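Local coordinates for BH0493 protein (Bacillus halodurans C-125, PDB 2QEE), which binds zinc and is probably a metal-dependent enzyme of the amidohydrolase superfamily, at residues D141-D147 against R166-R172; D218-M222 against N254-A258; Q129-L134 against L361-I365. All coordinates share one frame; numbering follows the deposited sequence.

Interaction 1 (D141-D147 against R166-R172); sequences DVVMTND and RFHAALR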
loop_
_atom_site.group_PDB
_atom_site.type_symbol
_atom_site.label_atom_id
_atom_site.label_comp_id
_atom_site.label_asym_id
_atom_site.label_seq_id
_atom_site.Cartn_x
_atom_site.Cartn_y
_atom_site.Cartn_z
ATOM N N ASP C 141 10.762 21.587 -22.369
ATOM C CA ASP C 141 9.705 22.494 -21.967
ATOM C C ASP C 141 9.502 22.394 -20.460
ATOM O O ASP C 141 9.337 21.284 -19.936
ATOM C CB ASP C 141 8.392 22.132 -22.654
ATOM C CG ASP C 141 8.462 22.385 -24.166
ATOM O OD1 ASP C 141 8.157 23.515 -24.620
ATOM O OD2 ASP C 141 8.924 21.513 -24.919
ATOM N N VAL C 142 9.420 23.550 -19.796
ATOM C CA VAL C 142 9.224 23.619 -18.353
ATOM C C VAL C 142 7.922 24.370 -18.100
ATOM O O VAL C 142 7.725 25.500 -18.636
ATOM C CB VAL C 142 10.434 24.377 -17.685
ATOM C CG1 VAL C 142 10.115 24.804 -16.244
ATOM C CG2 VAL C 142 11.686 23.489 -17.697
ATOM N N VAL C 143 7.009 23.770 -17.325
ATOM C CA VAL C 143 5.824 24.515 -16.888
ATOM C C VAL C 143 6.135 25.107 -15.535
ATOM O O VAL C 143 6.536 24.398 -14.567
ATOM C CB VAL C 143 4.548 23.687 -16.881
ATOM C CG1 VAL C 143 3.377 24.530 -16.408
ATOM C CG2 VAL C 143 4.233 23.121 -18.307
ATOM N N MET C 144 5.910 26.425 -15.438
ATOM C CA MET C 144 6.173 27.151 -14.203
ATOM C C MET C 144 4.980 27.064 -13.265
ATOM O O MET C 144 3.878 26.591 -13.656
ATOM C CB MET C 144 6.422 28.659 -14.587
ATOM C CG MET C 144 7.645 28.828 -15.524
ATOM S SD MET C 144 7.917 30.662 -15.798
ATOM C CE MET C 144 6.553 30.970 -16.876
ATOM N N THR C 145 5.151 27.616 -12.054
ATOM C CA THR C 145 4.039 27.905 -11.146
ATOM C C THR C 145 4.004 29.455 -10.932
ATOM O O THR C 145 4.935 29.994 -10.347
ATOM C CB THR C 145 4.280 27.216 -9.798
ATOM O OG1 THR C 145 4.155 25.788 -10.008
ATOM C CG2 THR C 145 3.232 27.651 -8.798
ATOM N N ASN C 146 2.984 30.087 -11.503
ATOM C CA ASN C 146 2.928 31.559 -11.567
ATOM C C ASN C 146 1.819 32.090 -10.675
ATOM O O ASN C 146 0.617 31.873 -10.919
ATOM C CB ASN C 146 2.750 31.961 -13.030
ATOM C CG ASN C 146 3.876 31.414 -13.895
ATOM O OD1 ASN C 146 3.649 30.512 -14.682
ATOM N ND2 ASN C 146 5.107 31.904 -13.693
ATOM N N ASP C 147 2.260 32.810 -9.647
ATOM C CA ASP C 147 1.384 33.244 -8.570
ATOM C C ASP C 147 1.216 34.770 -8.597
ATOM O O ASP C 147 2.132 35.489 -8.191
ATOM C CB ASP C 147 1.965 32.841 -7.229
ATOM C CG ASP C 147 1.012 33.127 -6.082
ATOM O OD1 ASP C 147 -0.019 33.789 -6.297
ATOM O OD2 ASP C 147 1.268 32.633 -4.974
ATOM N N ARG C 166 10.779 28.212 -24.009
ATOM C CA ARG C 166 10.990 26.893 -23.294
ATOM C C ARG C 166 10.188 26.810 -21.998
ATOM O O ARG C 166 10.015 25.714 -21.435
ATOM C CB ARG C 166 12.448 26.680 -22.959
ATOM C CG ARG C 166 13.356 26.587 -24.169
ATOM C CD ARG C 166 14.827 26.605 -23.781
ATOM N NE ARG C 166 15.188 27.816 -23.074
ATOM C CZ ARG C 166 16.416 28.095 -22.636
ATOM N NH1 ARG C 166 17.430 27.246 -22.822
ATOM N NH2 ARG C 166 16.617 29.239 -22.002
ATOM N N PHE C 167 9.673 27.963 -21.553
ATOM C CA PHE C 167 8.991 28.093 -20.244
ATOM C C PHE C 167 7.559 28.480 -20.455
ATOM O O PHE C 167 7.226 29.413 -21.225
ATOM C CB PHE C 167 9.690 29.126 -19.343
ATOM C CG PHE C 167 11.032 28.697 -18.863
ATOM C CD1 PHE C 167 11.175 28.203 -17.547
ATOM C CD2 PHE C 167 12.150 28.784 -19.678
ATOM C CE1 PHE C 167 12.393 27.780 -17.061
ATOM C CE2 PHE C 167 13.414 28.390 -19.220
ATOM C CZ PHE C 167 13.553 27.833 -17.916
ATOM N N HIS C 168 6.680 27.747 -19.804
ATOM C CA HIS C 168 5.277 27.933 -19.989
ATOM C C HIS C 168 4.629 28.306 -18.668
ATOM O O HIS C 168 5.045 27.855 -17.620
ATOM C CB HIS C 168 4.589 26.692 -20.569
ATOM C CG HIS C 168 5.278 26.165 -21.799
ATOM N ND1 HIS C 168 4.868 26.490 -23.078
ATOM C CD2 HIS C 168 6.380 25.392 -21.942
ATOM C CE1 HIS C 168 5.667 25.898 -23.957
ATOM N NE2 HIS C 168 6.603 25.237 -23.293
ATOM N N ALA C 169 3.621 29.162 -18.734
ATOM C CA ALA C 169 2.926 29.621 -17.505
ATOM C C ALA C 169 1.867 28.658 -17.016
ATOM O O ALA C 169 1.151 28.019 -17.805
ATOM C CB ALA C 169 2.253 31.011 -17.751
ATOM N N ALA C 170 1.673 28.646 -15.693
ATOM C CA ALA C 170 0.493 28.023 -15.125
ATOM C C ALA C 170 0.013 28.911 -13.974
ATOM O O ALA C 170 0.838 29.334 -13.181
ATOM C CB ALA C 170 0.802 26.590 -14.574
ATOM N N LEU C 171 -1.276 29.179 -13.940
ATOM C CA LEU C 171 -1.867 30.201 -13.042
ATOM C C LEU C 171 -2.158 29.517 -11.701
ATOM O O LEU C 171 -3.092 28.723 -11.645
ATOM C CB LEU C 171 -3.164 30.764 -13.669
ATOM C CG LEU C 171 -3.960 31.832 -12.900
ATOM C CD1 LEU C 171 -3.009 32.973 -12.439
ATOM C CD2 LEU C 171 -5.103 32.339 -13.776
ATOM N N ARG C 172 -1.358 29.844 -10.683
ATOM C CA ARG C 172 -1.497 29.276 -9.328
ATOM C C ARG C 172 -2.530 30.097 -8.567
ATOM O O ARG C 172 -2.388 31.323 -8.456
ATOM C CB ARG C 172 -0.138 29.269 -8.612
ATOM C CG ARG C 172 -0.197 28.750 -7.168
ATOM C CD ARG C 172 1.030 29.095 -6.363
ATOM N NE ARG C 172 1.018 28.361 -5.095
ATOM C CZ ARG C 172 0.543 28.870 -3.966
ATOM N NH1 ARG C 172 0.070 30.102 -3.976
ATOM N NH2 ARG C 172 0.545 28.154 -2.837
#
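V142 and F167 pair in a parallel sheet, V143 and H168 follow, and a single further bridge joins N146 to L171. Backbone bonds run V142 N to R166 O, H168 N to V142 O, M144 N to H168 O, N146 N to A170 O and R172 N to N146 O. Between the bridged parts N146 OD1 accepts from A170 N at 2.9 Å, in its carbonyl plane.

H168 NE2 donates to D141 OD1 at 2.7 Å, nearly in the imidazole plane and onto the anti lone pair. D147 OD2 and R172 NH1 form a salt bridge of 3.0 Å whose hydrogen bond is weak (121° at the hydrogen), and doubtful because R172 has two deposited conformers; D147 OD1 accepts a hydrogen bond from F149 N.

The apolar contacts are V142 CG1 against F167 CD1 (3.8 Å), M144 CG at the edge of the same ring, and V143 CG1 on A170 CB.

The V142-F167 and V143-H168 pairs belong to the beta-alpha-beta unit 139-143, 151-158, 167-168; strand 171-172 goes on to pair with 222-226. T145 approaches zinc ligands H28 and H30. The carboxylate beside H168 would probably fix its NE2 as protonated and could raise its basicity.

Interaction 2 (D218-M222 against N254-A258); sequences DPVYM and NIPFA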
loop_
_atom_site.group_PDB
_atom_site.type_symbol
_atom_site.label_atom_id
_atom_site.label_comp_id
_atom_site.label_asym_id
_atom_site.label_seq_id
_atom_site.Cartn_x
_atom_site.Cartn_y
_atom_site.Cartn_z
ATOM N N ASP C 218 -1.201 33.532 -20.508
ATOM C CA ASP C 218 -1.522 32.440 -21.410
ATOM C C ASP C 218 -1.231 31.066 -20.754
ATOM O O ASP C 218 -0.578 30.221 -21.345
ATOM C CB ASP C 218 -0.756 32.547 -22.723
ATOM C CG ASP C 218 -1.266 31.561 -23.759
ATOM O OD1 ASP C 218 -2.430 31.071 -23.653
ATOM O OD2 ASP C 218 -0.496 31.247 -24.691
ATOM N N PRO C 219 -1.818 30.816 -19.585
ATOM C CA PRO C 219 -1.414 29.625 -18.816
ATOM C C PRO C 219 -1.902 28.363 -19.519
ATOM O O PRO C 219 -2.974 28.359 -20.156
ATOM C CB PRO C 219 -2.170 29.832 -17.476
ATOM C CG PRO C 219 -3.443 30.540 -17.885
ATOM C CD PRO C 219 -2.945 31.526 -18.949
ATOM N N VAL C 220 -1.144 27.267 -19.372
ATOM C CA VAL C 220 -1.575 25.962 -19.841
ATOM C C VAL C 220 -2.617 25.297 -18.953
ATOM O O VAL C 220 -3.357 24.428 -19.395
ATOM C CB VAL C 220 -0.318 25.040 -20.100
ATOM C CG1 VAL C 220 0.521 25.662 -21.230
ATOM C CG2 VAL C 220 0.487 24.899 -18.891
ATOM N N TYR C 221 -2.659 25.687 -17.680
ATOM C CA TYR C 221 -3.714 25.263 -16.766
ATOM C C TYR C 221 -3.738 26.244 -15.592
ATOM O O TYR C 221 -2.779 27.033 -15.417
ATOM C CB TYR C 221 -3.537 23.772 -16.289
ATOM C CG TYR C 221 -2.203 23.434 -15.648
ATOM C CD1 TYR C 221 -1.954 23.779 -14.304
ATOM C CD2 TYR C 221 -1.201 22.693 -16.352
ATOM C CE1 TYR C 221 -0.703 23.495 -13.656
ATOM C CE2 TYR C 221 0.036 22.375 -15.727
ATOM C CZ TYR C 221 0.280 22.786 -14.380
ATOM O OH TYR C 221 1.469 22.448 -13.762
ATOM N N MET C 222 -4.822 26.206 -14.839
ATOM C CA MET C 222 -4.956 26.875 -13.535
ATOM C C MET C 222 -4.821 25.806 -12.443
ATOM O O MET C 222 -5.362 24.703 -12.603
ATOM C CB MET C 222 -6.355 27.487 -13.429
ATOM C CG MET C 222 -6.520 28.688 -14.426
ATOM S SD MET C 222 -8.167 29.473 -14.280
ATOM C CE MET C 222 -9.208 28.372 -15.259
ATOM N N ASN C 254 -11.163 26.680 -22.446
ATOM C CA ASN C 254 -10.683 25.317 -22.633
ATOM C C ASN C 254 -9.347 25.120 -21.918
ATOM O O ASN C 254 -8.409 24.592 -22.520
ATOM C CB ASN C 254 -10.534 24.948 -24.114
ATOM C CG ASN C 254 -10.474 23.437 -24.352
ATOM O OD1 ASN C 254 -9.856 22.993 -25.332
ATOM N ND2 ASN C 254 -11.087 22.636 -23.458
ATOM N N ILE C 255 -9.287 25.530 -20.644
ATOM C CA ILE C 255 -8.082 25.462 -19.820
ATOM C C ILE C 255 -8.369 24.402 -18.713
ATOM O O ILE C 255 -9.393 24.514 -18.031
ATOM C CB ILE C 255 -7.819 26.853 -19.156
ATOM C CG1 ILE C 255 -7.492 27.918 -20.220
ATOM C CG2 ILE C 255 -6.642 26.818 -18.179
ATOM C CD1 ILE C 255 -6.434 27.439 -21.236
ATOM N N PRO C 256 -7.508 23.369 -18.572
ATOM C CA PRO C 256 -7.735 22.400 -17.459
ATOM C C PRO C 256 -7.544 23.049 -16.088
ATOM O O PRO C 256 -6.808 24.086 -15.956
ATOM C CB PRO C 256 -6.638 21.331 -17.659
ATOM C CG PRO C 256 -6.173 21.462 -19.112
ATOM C CD PRO C 256 -6.371 22.965 -19.446
ATOM N N PHE C 257 -8.161 22.416 -15.078
ATOM C CA PHE C 257 -7.977 22.771 -13.673
ATOM C C PHE C 257 -7.107 21.684 -13.010
ATOM O O PHE C 257 -7.511 20.507 -13.004
ATOM C CB PHE C 257 -9.339 22.764 -13.053
ATOM C CG PHE C 257 -9.367 23.201 -11.606
ATOM C CD1 PHE C 257 -8.388 24.024 -11.080
ATOM C CD2 PHE C 257 -10.410 22.772 -10.794
ATOM C CE1 PHE C 257 -8.474 24.413 -9.722
ATOM C CE2 PHE C 257 -10.488 23.171 -9.445
ATOM C CZ PHE C 257 -9.493 23.970 -8.934
ATOM N N ALA C 258 -5.963 22.077 -12.490
ATOM C CA ALA C 258 -5.060 21.118 -11.864
ATOM C C ALA C 258 -5.309 21.161 -10.372
ATOM O O ALA C 258 -5.166 22.231 -9.737
ATOM C CB ALA C 258 -3.616 21.448 -12.153
#
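Y221 and M222 run parallel to P256 and F257, with CA atoms 5.0 Å apart at Y221 and P256, and the pairing is fixed by two backbone hydrogen bonds: M222 N gives to P256 O at 3.1 Å, and A258 N gives to M222 O with an almost straight 177° at the hydrogen. This is the entry into adjacent parallel strands, 222-226 and 257-264, linked through helix 237-253 as a beta-alpha-beta crossover. Each segment follows a helix: D218 comes after helix 200-217 with positive phi, and N254, the first residue after helix 237-253, has positive phi and closes it with a Schellman motif.

I255 fills the approach between the two chains. Its CG2, anti to the backbone N, lies 3.6 Å from Y221 CA and also meets M222 CE, with the two side chains set roughly perpendicular. I255 CD1 is set against P219 O at 3.7 Å. P256 packs by its ring, CD approaching V220 O and CB touching Y221 CB.

Y221 holds its ring between its own N and carbonyl carbon (chi1 55°), a placement that carries CD1 to A258 CB at 3.6 Å. The phenol continues past A258 to the zinc ligand H28, and its OH is hydrogen-bonded to M27 O. Helix 395-414 covers V220 through F410 and W411, while L299 of strand 298-302 lies against Y221, P256 and A258. M222 O, besides accepting from A258 N, lies in the ring plane of F257, 3.5 Å from CD1 at its edge.

Interaction 3 (Q129-L134 against L361-I365); sequences QVDTVL and LEQLI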
loop_
_atom_site.group_PDB
_atom_site.type_symbol
_atom_site.label_atom_id
_atom_site.label_comp_id
_atom_site.label_asym_id
_atom_site.label_seq_id
_atom_site.Cartn_x
_atom_site.Cartn_y
_atom_site.Cartn_z
ATOM N N GLN C 129 23.351 28.734 -17.169
ATOM C CA GLN C 129 23.056 27.547 -16.339
ATOM C C GLN C 129 21.786 26.885 -16.815
ATOM O O GLN C 129 21.687 25.636 -16.822
ATOM C CB GLN C 129 23.019 27.855 -14.827
ATOM C CG GLN C 129 22.857 26.593 -13.918
ATOM C CD GLN C 129 24.056 25.615 -13.971
ATOM O OE1 GLN C 129 24.884 25.655 -14.900
ATOM N NE2 GLN C 129 24.139 24.710 -12.969
ATOM N N VAL C 130 20.788 27.680 -17.139
ATOM C CA VAL C 130 19.554 27.126 -17.750
ATOM C C VAL C 130 19.924 26.322 -19.011
ATOM O O VAL C 130 19.478 25.185 -19.186
ATOM C CB VAL C 130 18.476 28.233 -18.021
ATOM C CG1 VAL C 130 17.359 27.703 -18.851
ATOM C CG2 VAL C 130 17.921 28.753 -16.702
ATOM N N ASP C 131 20.718 26.902 -19.906
ATOM C CA ASP C 131 21.138 26.157 -21.102
ATOM C C ASP C 131 21.794 24.823 -20.754
ATOM O O ASP C 131 21.443 23.801 -21.318
ATOM C CB ASP C 131 22.082 27.018 -21.953
ATOM C CG ASP C 131 21.349 28.089 -22.715
ATOM O OD1 ASP C 131 20.104 28.086 -22.761
ATOM O OD2 ASP C 131 22.041 28.951 -23.316
ATOM N N THR C 132 22.775 24.854 -19.862
ATOM C CA THR C 132 23.462 23.655 -19.433
ATOM C C THR C 132 22.476 22.628 -18.856
ATOM O O THR C 132 22.477 21.456 -19.263
ATOM C CB THR C 132 24.517 23.978 -18.378
ATOM O OG1 THR C 132 25.465 24.919 -18.938
ATOM C CG2 THR C 132 25.256 22.714 -17.991
ATOM N N VAL C 133 21.656 23.076 -17.898
ATOM C CA VAL C 133 20.808 22.137 -17.154
ATOM C C VAL C 133 19.734 21.520 -18.036
ATOM O O VAL C 133 19.520 20.303 -17.959
ATOM C CB VAL C 133 20.214 22.788 -15.852
ATOM C CG1 VAL C 133 19.063 21.911 -15.247
ATOM C CG2 VAL C 133 21.295 22.956 -14.881
ATOM N N LEU C 134 19.083 22.291 -18.901
ATOM C CA LEU C 134 18.033 21.721 -19.736
ATOM C C LEU C 134 18.614 20.712 -20.747
ATOM O O LEU C 134 17.933 19.734 -21.121
ATOM C CB LEU C 134 17.273 22.819 -20.498
ATOM C CG LEU C 134 16.471 23.798 -19.615
ATOM C CD1 LEU C 134 15.580 24.704 -20.512
ATOM C CD2 LEU C 134 15.622 23.054 -18.648
ATOM N N LEU C 361 16.917 25.001 -9.985
ATOM C CA LEU C 361 17.144 24.641 -11.387
ATOM C C LEU C 361 17.826 23.289 -11.584
ATOM O O LEU C 361 17.302 22.457 -12.321
ATOM C CB LEU C 361 18.015 25.698 -12.083
ATOM C CG LEU C 361 18.355 25.456 -13.563
ATOM C CD1 LEU C 361 17.135 25.323 -14.452
ATOM C CD2 LEU C 361 19.249 26.643 -13.978
ATOM N N GLU C 362 18.948 23.056 -10.902
ATOM C CA GLU C 362 19.744 21.818 -11.136
ATOM C C GLU C 362 19.007 20.529 -10.790
ATOM O O GLU C 362 19.403 19.462 -11.300
ATOM C CB GLU C 362 21.048 21.807 -10.365
ATOM C CG GLU C 362 22.072 22.838 -10.858
ATOM C CD GLU C 362 21.770 24.281 -10.421
ATOM O OE1 GLU C 362 20.852 24.535 -9.616
ATOM O OE2 GLU C 362 22.508 25.167 -10.886
ATOM N N GLN C 363 17.941 20.626 -10.010
ATOM C CA GLN C 363 17.150 19.446 -9.652
ATOM C C GLN C 363 16.506 18.747 -10.866
ATOM O O GLN C 363 16.154 17.557 -10.812
ATOM C CB GLN C 363 16.056 19.816 -8.681
ATOM C CG GLN C 363 16.578 20.270 -7.316
ATOM C CD GLN C 363 15.492 20.807 -6.400
ATOM O OE1 GLN C 363 14.455 21.265 -6.845
ATOM N NE2 GLN C 363 15.740 20.760 -5.097
ATOM N N LEU C 364 16.313 19.456 -11.965
ATOM C CA LEU C 364 15.872 18.807 -13.211
ATOM C C LEU C 364 16.788 17.651 -13.533
ATOM O O LEU C 364 16.294 16.618 -14.039
ATOM C CB LEU C 364 15.894 19.798 -14.386
ATOM C CG LEU C 364 14.862 20.878 -14.258
ATOM C CD1 LEU C 364 15.026 21.786 -15.494
ATOM C CD2 LEU C 364 13.472 20.279 -14.292
ATOM N N ILE C 365 18.078 17.767 -13.211
ATOM C CA ILE C 365 19.017 16.700 -13.582
ATOM C C ILE C 365 18.590 15.425 -12.826
ATOM O O ILE C 365 18.314 14.390 -13.459
ATOM C CB ILE C 365 20.476 17.054 -13.234
ATOM C CG1 ILE C 365 20.899 18.259 -14.089
ATOM C CG2 ILE C 365 21.443 15.858 -13.579
ATOM C CD1 ILE C 365 22.334 18.791 -13.752
#
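V133 sits at the middle of the contact, meeting four residues of 361-365. Its CG1, anti to the backbone N, is 3.5 Å from L361 O, and the same methyl touches L364 CB and I365 CG1. The other methyl, CG2, rests against E362 CG. V133 and L361 lie alongside each other pointing opposite ways, bringing V133 CB to within 4.0 Å of L361 CG. L361 reaches back along the helix of 129-134: its CD2 lies 3.7 Å from V130 CG2 and 3.6 Å from Q129 CG. At the other end L134 CD2 and L364 CD1 meet at 3.5 Å, tighter than an ordinary methyl contact.

One polar bond accompanies these apolar pairs. Q129 NE2 donates to E362 OE2 at 2.7 Å, with 162° at the hydrogen; the carboxylate uses its anti lone pair, and the oxygen stays close to the amide plane although the two flat groups are turned 47° apart. A bend at the second side-chain torsion of both Q129 and E362 brings the two ends together near V133 CG2.

In the second shell, the remaining oxygens of this buried pair have partners of their own. Q129 OE1 accepts from K124 NZ and E362 OE1 from D43 N, so both groups are held at each end; the lysine would probably polarise the amide and strengthen its N-H as a donor. F121 of helix 114-122 and W42 cover Q129 and E362, while V139 and V142 of strand 139-143 lie against L134.

Helix 126-136 is thus joined to the beginning of helix 363-388, shortly after zinc ligand D357, in an arrangement consistent with the helical layer around an amidohydrolase barrel and its metal site.

How the interactions relate
From the N terminus, segment 129-134 comes first and opens interaction 3, which closes only at 361-365 and so encloses the other two. Within that loop, interaction 1 closes between 141-147 and 166-172 before interaction 2 opens at 218-222 and closes at 254-258; they lie in series and do not cross. Interactions 1 and 2 touch and probably hydrogen-bond, V220 N to A169 O and L171 N to Y221 O, joining strand 171-172 to the start of strand 222-226. Interactions 1 and 3 touch through the salt bridge of R166 with D131, tying helix 126-136 to the strands. Interactions 2 and 3 stay apart, about 12 Å between nearest atoms.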